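Local coordinates for OBG-type G domain-containing protein (Pyrococcus horikoshii, PDB 2E87) that probably binds GTP as a member of the Obg/NOG1 family and holds GDP in its G domain here, though its cellular role is unknown, at residues A[90-95]-A[146-150]; A[100-105]-A[139-143]; A[174-178]-A[259-263]. One frame throughout, in Å; residues are numbered along the deposited sequence.

Contact 1: residues A[90-95]-A[146-150]; sequences TFHKAM and RLRYL. With SO4 (sulfate ion), chain B.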
# COMPACT_ATOMS: atom_id res chain seq x y z
N THR A 90 -4.65 7.66 -11.31
CA THR A 90 -3.60 8.63 -11.58
C THR A 90 -2.24 7.93 -11.61
O THR A 90 -1.40 8.21 -12.46
CB THR A 90 -3.58 9.73 -10.50
OG1 THR A 90 -4.83 10.43 -10.51
CG2 THR A 90 -2.46 10.73 -10.76
N PHE A 91 -2.04 7.01 -10.67
CA PHE A 91 -0.78 6.29 -10.60
C PHE A 91 -0.54 5.48 -11.87
O PHE A 91 0.52 5.56 -12.48
CB PHE A 91 -0.76 5.36 -9.38
CG PHE A 91 0.63 5.02 -8.91
CD1 PHE A 91 1.34 5.92 -8.12
CD2 PHE A 91 1.23 3.83 -9.29
CE1 PHE A 91 2.63 5.63 -7.71
CE2 PHE A 91 2.52 3.53 -8.89
CZ PHE A 91 3.23 4.43 -8.10
N HIS A 92 -1.54 4.69 -12.27
CA HIS A 92 -1.41 3.87 -13.47
C HIS A 92 -1.08 4.69 -14.69
O HIS A 92 -0.26 4.28 -15.51
CB HIS A 92 -2.71 3.08 -13.73
CG HIS A 92 -2.74 1.74 -13.06
ND1 HIS A 92 -3.92 1.12 -12.70
CD2 HIS A 92 -1.75 0.89 -12.71
CE1 HIS A 92 -3.65 -0.05 -12.15
NE2 HIS A 92 -2.34 -0.21 -12.14
N LYS A 93 -1.72 5.85 -14.81
CA LYS A 93 -1.51 6.73 -15.94
C LYS A 93 -0.16 7.40 -15.95
O LYS A 93 0.43 7.60 -17.02
CB LYS A 93 -2.62 7.77 -16.01
CG LYS A 93 -3.91 7.18 -16.51
CD LYS A 93 -5.06 8.15 -16.46
CE LYS A 93 -6.32 7.45 -16.93
NZ LYS A 93 -7.53 8.29 -16.77
N ALA A 94 0.33 7.76 -14.78
CA ALA A 94 1.63 8.40 -14.69
C ALA A 94 2.65 7.36 -15.16
O ALA A 94 3.51 7.64 -16.00
CB ALA A 94 1.91 8.82 -13.26
N MSE A 95 2.53 6.14 -14.63
CA MSE A 95 3.44 5.07 -15.02
C MSE A 95 3.37 4.83 -16.51
O MSE A 95 4.40 4.65 -17.16
CB MSE A 95 3.11 3.78 -14.26
CG MSE A 95 3.41 3.84 -12.77
SE MSE A 95 5.30 4.08 -12.36
CE MSE A 95 5.90 2.26 -12.66
N ARG A 146 4.02 14.26 -14.66
CA ARG A 146 3.84 12.88 -14.21
C ARG A 146 5.04 12.41 -13.37
O ARG A 146 4.87 11.74 -12.36
CB ARG A 146 3.66 11.93 -15.40
CG ARG A 146 2.34 12.00 -16.13
CD ARG A 146 2.30 10.88 -17.17
NE ARG A 146 1.20 10.96 -18.12
CZ ARG A 146 1.04 11.94 -19.00
NH1 ARG A 146 1.89 12.96 -19.04
NH2 ARG A 146 0.01 11.91 -19.83
N LEU A 147 6.25 12.78 -13.77
CA LEU A 147 7.42 12.36 -13.00
C LEU A 147 7.39 13.04 -11.63
O LEU A 147 7.66 12.41 -10.61
CB LEU A 147 8.70 12.75 -13.72
CG LEU A 147 9.00 12.07 -15.05
CD1 LEU A 147 10.21 12.75 -15.67
CD2 LEU A 147 9.24 10.56 -14.86
N ARG A 148 7.06 14.31 -11.63
CA ARG A 148 7.00 15.05 -10.39
C ARG A 148 5.95 14.44 -9.46
O ARG A 148 6.19 14.27 -8.28
CB ARG A 148 6.74 16.52 -10.69
CG ARG A 148 7.99 17.21 -11.20
CD ARG A 148 7.72 18.55 -11.85
NE ARG A 148 8.98 19.17 -12.24
CZ ARG A 148 9.85 19.68 -11.38
NH1 ARG A 148 9.58 19.68 -10.08
NH2 ARG A 148 10.99 20.16 -11.82
N TYR A 149 4.80 14.09 -10.02
CA TYR A 149 3.75 13.46 -9.23
C TYR A 149 4.24 12.10 -8.68
O TYR A 149 4.01 11.79 -7.52
CB TYR A 149 2.50 13.25 -10.07
CG TYR A 149 1.61 12.12 -9.56
CD1 TYR A 149 0.75 12.31 -8.48
CD2 TYR A 149 1.66 10.85 -10.15
CE1 TYR A 149 -0.05 11.26 -7.99
CE2 TYR A 149 0.87 9.79 -9.67
CZ TYR A 149 0.02 10.00 -8.59
OH TYR A 149 -0.73 8.95 -8.11
N LEU A 150 4.90 11.30 -9.51
CA LEU A 150 5.38 10.00 -9.04
C LEU A 150 6.35 10.13 -7.88
O LEU A 150 6.41 9.28 -7.00
CB LEU A 150 6.05 9.22 -10.18
CG LEU A 150 5.06 8.61 -11.17
CD1 LEU A 150 5.79 8.09 -12.38
CD2 LEU A 150 4.26 7.50 -10.49
S SO4 B . -0.16 -3.35 -12.64
O1 SO4 B . 0.64 -4.51 -12.07
O2 SO4 B . 0.30 -1.98 -12.09
O3 SO4 B . 0.11 -3.39 -14.15
O4 SO4 B . -1.61 -3.52 -12.25
O HOH W 1 -0.28 9.19 -19.47

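Contact 2: residues A[100-105]-A[139-143]; sequences WAIRII and VLRDI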
# COMPACT_ATOMS: atom_id res chain seq x y z
N TRP A 100 5.37 5.13 -22.21
CA TRP A 100 5.18 5.78 -23.48
C TRP A 100 6.47 6.51 -23.88
O TRP A 100 6.93 6.39 -25.01
CB TRP A 100 4.01 6.77 -23.39
CG TRP A 100 3.91 7.68 -24.58
CD1 TRP A 100 3.37 7.39 -25.80
CD2 TRP A 100 4.46 9.01 -24.70
NE1 TRP A 100 3.55 8.44 -26.67
CE2 TRP A 100 4.22 9.45 -26.02
CE3 TRP A 100 5.13 9.86 -23.82
CZ2 TRP A 100 4.63 10.70 -26.48
CZ3 TRP A 100 5.54 11.11 -24.27
CH2 TRP A 100 5.29 11.52 -25.60
N ALA A 101 7.06 7.26 -22.95
CA ALA A 101 8.28 8.02 -23.22
C ALA A 101 9.44 7.11 -23.62
O ALA A 101 10.19 7.41 -24.56
CB ALA A 101 8.65 8.85 -21.99
N ILE A 102 9.57 5.98 -22.93
CA ILE A 102 10.62 5.02 -23.22
C ILE A 102 10.47 4.51 -24.64
O ILE A 102 11.44 4.39 -25.39
CB ILE A 102 10.56 3.81 -22.27
CG1 ILE A 102 10.92 4.25 -20.86
CG2 ILE A 102 11.48 2.71 -22.75
CD1 ILE A 102 10.86 3.16 -19.84
N ARG A 103 9.23 4.25 -25.02
CA ARG A 103 8.92 3.73 -26.35
C ARG A 103 9.21 4.73 -27.47
O ARG A 103 9.86 4.38 -28.45
CB ARG A 103 7.46 3.27 -26.40
CG ARG A 103 7.21 1.93 -27.08
CD ARG A 103 6.27 1.02 -26.27
NE ARG A 103 5.12 1.73 -25.71
CZ ARG A 103 4.25 2.46 -26.42
NH1 ARG A 103 4.40 2.59 -27.73
NH2 ARG A 103 3.24 3.07 -25.80
N ILE A 104 8.75 5.96 -27.34
CA ILE A 104 8.99 6.96 -28.37
C ILE A 104 10.48 7.30 -28.52
O ILE A 104 10.96 7.58 -29.63
CB ILE A 104 8.27 8.27 -28.06
CG1 ILE A 104 6.92 7.96 -27.42
CG2 ILE A 104 8.09 9.06 -29.33
CD1 ILE A 104 6.07 6.98 -28.22
N ILE A 105 11.21 7.28 -27.41
CA ILE A 105 12.63 7.60 -27.45
C ILE A 105 13.44 6.53 -28.16
O ILE A 105 14.40 6.83 -28.88
CB ILE A 105 13.17 7.83 -26.02
CG1 ILE A 105 12.68 9.19 -25.53
CG2 ILE A 105 14.68 7.74 -25.99
CD1 ILE A 105 12.92 9.43 -24.08
N VAL A 139 9.89 15.19 -25.31
CA VAL A 139 9.16 14.02 -24.84
C VAL A 139 9.22 13.99 -23.32
O VAL A 139 8.20 13.78 -22.66
CB VAL A 139 9.76 12.70 -25.43
CG1 VAL A 139 9.13 11.48 -24.77
CG2 VAL A 139 9.51 12.64 -26.92
N LEU A 140 10.39 14.26 -22.75
CA LEU A 140 10.53 14.24 -21.29
C LEU A 140 9.74 15.36 -20.63
O LEU A 140 9.23 15.20 -19.51
CB LEU A 140 12.00 14.34 -20.87
CG LEU A 140 12.86 13.14 -21.28
CD1 LEU A 140 14.32 13.34 -20.84
CD2 LEU A 140 12.24 11.89 -20.64
N ARG A 141 9.66 16.52 -21.29
CA ARG A 141 8.89 17.60 -20.71
C ARG A 141 7.41 17.27 -20.81
O ARG A 141 6.63 17.72 -19.98
CB ARG A 141 9.22 18.94 -21.37
CG ARG A 141 10.61 19.40 -20.97
CD ARG A 141 10.97 20.77 -21.47
NE ARG A 141 12.37 21.09 -21.16
CZ ARG A 141 13.32 21.26 -22.08
NH1 ARG A 141 13.01 21.14 -23.37
NH2 ARG A 141 14.56 21.56 -21.72
N ASP A 142 7.02 16.46 -21.78
CA ASP A 142 5.62 16.07 -21.89
C ASP A 142 5.20 15.30 -20.62
O ASP A 142 4.05 15.39 -20.19
CB ASP A 142 5.37 15.17 -23.10
CG ASP A 142 5.49 15.89 -24.43
OD1 ASP A 142 5.32 17.12 -24.46
OD2 ASP A 142 5.74 15.20 -25.45
N ILE A 143 6.13 14.53 -20.04
CA ILE A 143 5.80 13.75 -18.84
C ILE A 143 6.37 14.28 -17.53
O ILE A 143 6.26 13.61 -16.50
CB ILE A 143 6.26 12.26 -18.97
CG1 ILE A 143 7.78 12.17 -19.01
CG2 ILE A 143 5.66 11.61 -20.20
CD1 ILE A 143 8.30 10.77 -18.82

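Contact 3: residues A[174-178]-A[259-263]; sequences GHPNV and HCGFP. With GDP (guanosine-5'-diphosphate), chain F.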
# COMPACT_ATOMS: atom_id res chain seq x y z
N GLY A 174 -15.48 -0.56 18.23
CA GLY A 174 -16.26 -0.05 19.33
C GLY A 174 -15.94 1.41 19.57
O GLY A 174 -14.90 1.90 19.11
N HIS A 175 -16.82 2.11 20.30
CA HIS A 175 -16.64 3.52 20.61
C HIS A 175 -15.34 3.80 21.35
O HIS A 175 -14.65 2.89 21.82
CB HIS A 175 -17.79 4.04 21.48
CG HIS A 175 -18.98 4.49 20.70
ND1 HIS A 175 -20.11 3.72 20.55
CD2 HIS A 175 -19.22 5.64 20.02
CE1 HIS A 175 -21.00 4.37 19.81
NE2 HIS A 175 -20.48 5.54 19.47
N PRO A 176 -14.99 5.08 21.47
CA PRO A 176 -13.75 5.41 22.17
C PRO A 176 -13.92 5.08 23.64
O PRO A 176 -15.02 5.18 24.18
CB PRO A 176 -13.63 6.92 21.94
CG PRO A 176 -14.40 7.13 20.63
CD PRO A 176 -15.60 6.27 20.86
N ASN A 177 -12.83 4.66 24.26
CA ASN A 177 -12.80 4.32 25.67
C ASN A 177 -13.57 3.08 26.08
O ASN A 177 -13.87 2.93 27.26
CB ASN A 177 -13.30 5.49 26.53
CG ASN A 177 -12.71 6.82 26.13
OD1 ASN A 177 -11.50 6.98 26.08
ND2 ASN A 177 -13.58 7.78 25.84
N VAL A 178 -13.92 2.20 25.15
CA VAL A 178 -14.65 1.01 25.57
C VAL A 178 -13.70 -0.13 25.98
O VAL A 178 -14.14 -1.13 26.51
CB VAL A 178 -15.61 0.47 24.49
CG1 VAL A 178 -16.66 1.51 24.16
CG2 VAL A 178 -14.83 0.06 23.25
N HIS A 259 -19.36 4.13 31.00
CA HIS A 259 -18.29 4.99 31.51
C HIS A 259 -17.44 5.49 30.35
O HIS A 259 -16.73 6.48 30.48
CB HIS A 259 -17.42 4.24 32.52
CG HIS A 259 -18.16 3.86 33.77
ND1 HIS A 259 -17.65 2.96 34.69
CD2 HIS A 259 -19.37 4.23 34.23
CE1 HIS A 259 -18.53 2.80 35.67
NE2 HIS A 259 -19.58 3.56 35.41
N CYS A 260 -17.51 4.79 29.22
CA CYS A 260 -16.78 5.22 28.03
C CYS A 260 -17.29 6.60 27.58
O CYS A 260 -16.60 7.32 26.86
CB CYS A 260 -16.99 4.21 26.90
SG CYS A 260 -18.74 3.93 26.51
N GLY A 261 -18.51 6.95 28.01
CA GLY A 261 -19.09 8.23 27.66
C GLY A 261 -20.07 8.15 26.50
O GLY A 261 -20.27 9.11 25.77
N PHE A 262 -20.67 6.98 26.31
CA PHE A 262 -21.62 6.79 25.23
C PHE A 262 -22.70 5.88 25.73
O PHE A 262 -22.42 4.77 26.18
CB PHE A 262 -20.96 6.14 24.01
CG PHE A 262 -19.89 6.98 23.38
CD1 PHE A 262 -18.59 6.95 23.86
CD2 PHE A 262 -20.20 7.87 22.36
CE1 PHE A 262 -17.62 7.80 23.34
CE2 PHE A 262 -19.24 8.73 21.83
CZ PHE A 262 -17.95 8.70 22.32
N PRO A 263 -23.96 6.35 25.67
CA PRO A 263 -25.14 5.59 26.10
C PRO A 263 -25.19 4.26 25.37
O PRO A 263 -24.74 4.17 24.23
CB PRO A 263 -26.32 6.49 25.70
CG PRO A 263 -25.75 7.86 25.72
CD PRO A 263 -24.35 7.69 25.17
PB GDP F . -10.21 2.26 23.67
O1B GDP F . -10.27 3.77 23.52
O2B GDP F . -11.58 1.55 23.16
O3B GDP F . -8.89 1.56 23.35
O3A GDP F . -10.33 2.08 25.25
PA GDP F . -9.18 1.72 26.33
O1A GDP F . -8.57 0.39 26.05
O2A GDP F . -8.06 2.89 26.30
O5' GDP F . -9.91 1.67 27.76
C5' GDP F . -10.47 2.97 28.04
C4' GDP F . -10.55 3.19 29.56
O4' GDP F . -11.35 2.11 30.17
C3' GDP F . -9.21 3.10 30.29
O3' GDP F . -8.70 3.98 31.30
C2' GDP F . -9.08 1.59 30.58
O2' GDP F . -8.23 1.44 31.74
C1' GDP F . -10.48 1.34 31.09
N9 GDP F . -10.86 -0.08 31.03
C8 GDP F . -10.56 -0.99 30.05
N7 GDP F . -11.07 -2.15 30.34
C5 GDP F . -11.74 -2.07 31.52
C6 GDP F . -12.48 -3.00 32.33
O6 GDP F . -12.62 -4.17 31.99
N1 GDP F . -13.04 -2.53 33.50
C2 GDP F . -12.88 -1.21 33.89
N2 GDP F . -13.44 -0.78 35.06
N3 GDP F . -12.19 -0.35 33.15
C4 GDP F . -11.61 -0.73 31.97

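Contact 1: residues A[90-95]-A[146-150]
A water carries the polar link between these two helical segments: it donates to K93 O (3.0 Å) and accepts from R146 NE (2.7 Å), whereas K93 O and R146 NE lie 3.6 Å apart. The remaining side-chain packing is mainly apolar. Y149 projects toward 90-95 and takes T90 over its ring face as a CH-pi contact, T90 CG2 3.7 Å from the Y149 ring centroid and 24° off its normal; the hydroxyl of Y149 is hydrogen-bonded to V86 O. F91 receives L150 in the same manner, with L150 CD2 4.1 Å from the F91 ring centroid. One turn on from T90, small A94 permits the closest backbone approach, 5.0 Å from A94 CA to R146 CA, and packs against both Y149 and L150, its CB 3.7 Å from Y149 CD2 and 3.8 Å from L150 CG. Selenomethionine M95 adds its SE at 4.0 Å from L150 CD2. On the outer face, H92 NE2 donates to sulfate O2 (3.2 Å), an ion probably from the crystallisation liquor. With the segment axes 9.5 Å apart at closest and their directions 129° apart, this is obliquely antiparallel helix packing, as expected in the helical bundle of a NOG1-type N-terminal domain.

Contact 2: residues A[100-105]-A[139-143]
V139, which starts the second segment, makes the largest contribution to the packing. It is the residue with the largest area covered by the other segment, 75 Å², and its CG1 meets three residues of helix 88-117: CZ3 of W100 lies 3.6 Å from V139 CG1, CB of A101 lies 3.9 Å from it, and CG1 of I105 lies 4.3 Å from it. A101 and I105 are one helical turn apart, joined by the backbone bond I105 N to A101 O (3.0 Å), so both point their CA-to-CB bonds toward 139-143. L140 begins by pointing away, yet its CD2 swings to within 4.3 Å of I105 CD1; the same side chain touches A14, L17 and I18 of helix 14-30, while I105 touches S54, V57 and R58 of helix 38-67. The pair therefore lies where four helices come together, the interior of an elongated helical bundle matching the NOG1 N-terminal family, and the 299 Å² buried here is mainly hydrocarbon. One turn after V139, D142 faces the indole near the bundle surface: its OD2 is 3.7 Å from W100 CH2, close to the ring plane, so the carboxylate approaches the edge of the ring and not its face. I143 occupies the N-cap position of helix 144-156. Its two apolar contacts are I143 CD1 to A101 CB at 3.7 Å and I143 CG2 to W100 CE3 at 4.1 Å, the latter again at the indole edge.

Contact 3: residues A[174-178]-A[259-263]
From H175 to V178 the backbone makes a type II turn: P176 has angles of -68/146 and N177 of 68/18, and the bond from V178 N to H175 O is weak at 3.5 Å. Positive phi values recur at G174 (136/163) and G261 (98/27), both conformations that call for glycine. The segments come closest at N177 and C260, whose CA atoms are 4.7 Å apart. Turned this way, the peptide nitrogens face the nucleotide: N177 N donates to GDP O1B (2.8 Å), and V178 N more weakly to GDP O2B (3.1 Å). The side chain of N177 works in another direction, its ND2 donating to C260 O (3.2 Å, 158°) and tying the two loops together. C260 CB packs 3.9 Å from V178 CG1 and 3.5 Å from P176 O. Further along, H175 and F262 form an offset stack, centroids 4.2 Å apart and planes at 20°, while P176 CD touches F262 CE1 at 3.5 Å. The sequence from G174 through G179, K180 and S181 fits the P-loop (Walker A) of a G domain. It leads from strand 169-173 into helix 180-187, and the partner loop leads from strand 249-254, adjacent and parallel in the sheet, into helix 264-277, whose Q267 and L270 touch H175.

Overall arrangement
Contacts 1 and 2 share helix 88-117 in the N-terminal bundle, contact 2 nested inside the chain loop that contact 1 closes, centres 13 Å apart. Contact 2 is the most buried (five of seven touching residues) and is mainly aliphatic around one indole, with a carboxylate at its edge; contact 1 is partly buried, its CH-pi packing joined by a water bridge between K93 and R146. Contact 3, also partly buried (three of six), lies on the opposite side of the chain's centre, about 31 Å at nearest atoms from contact 1 and 43 Å from contact 2. It joins loops instead of helices, uses a direct hydrogen bond and an aromatic stack, and alone borders GDP.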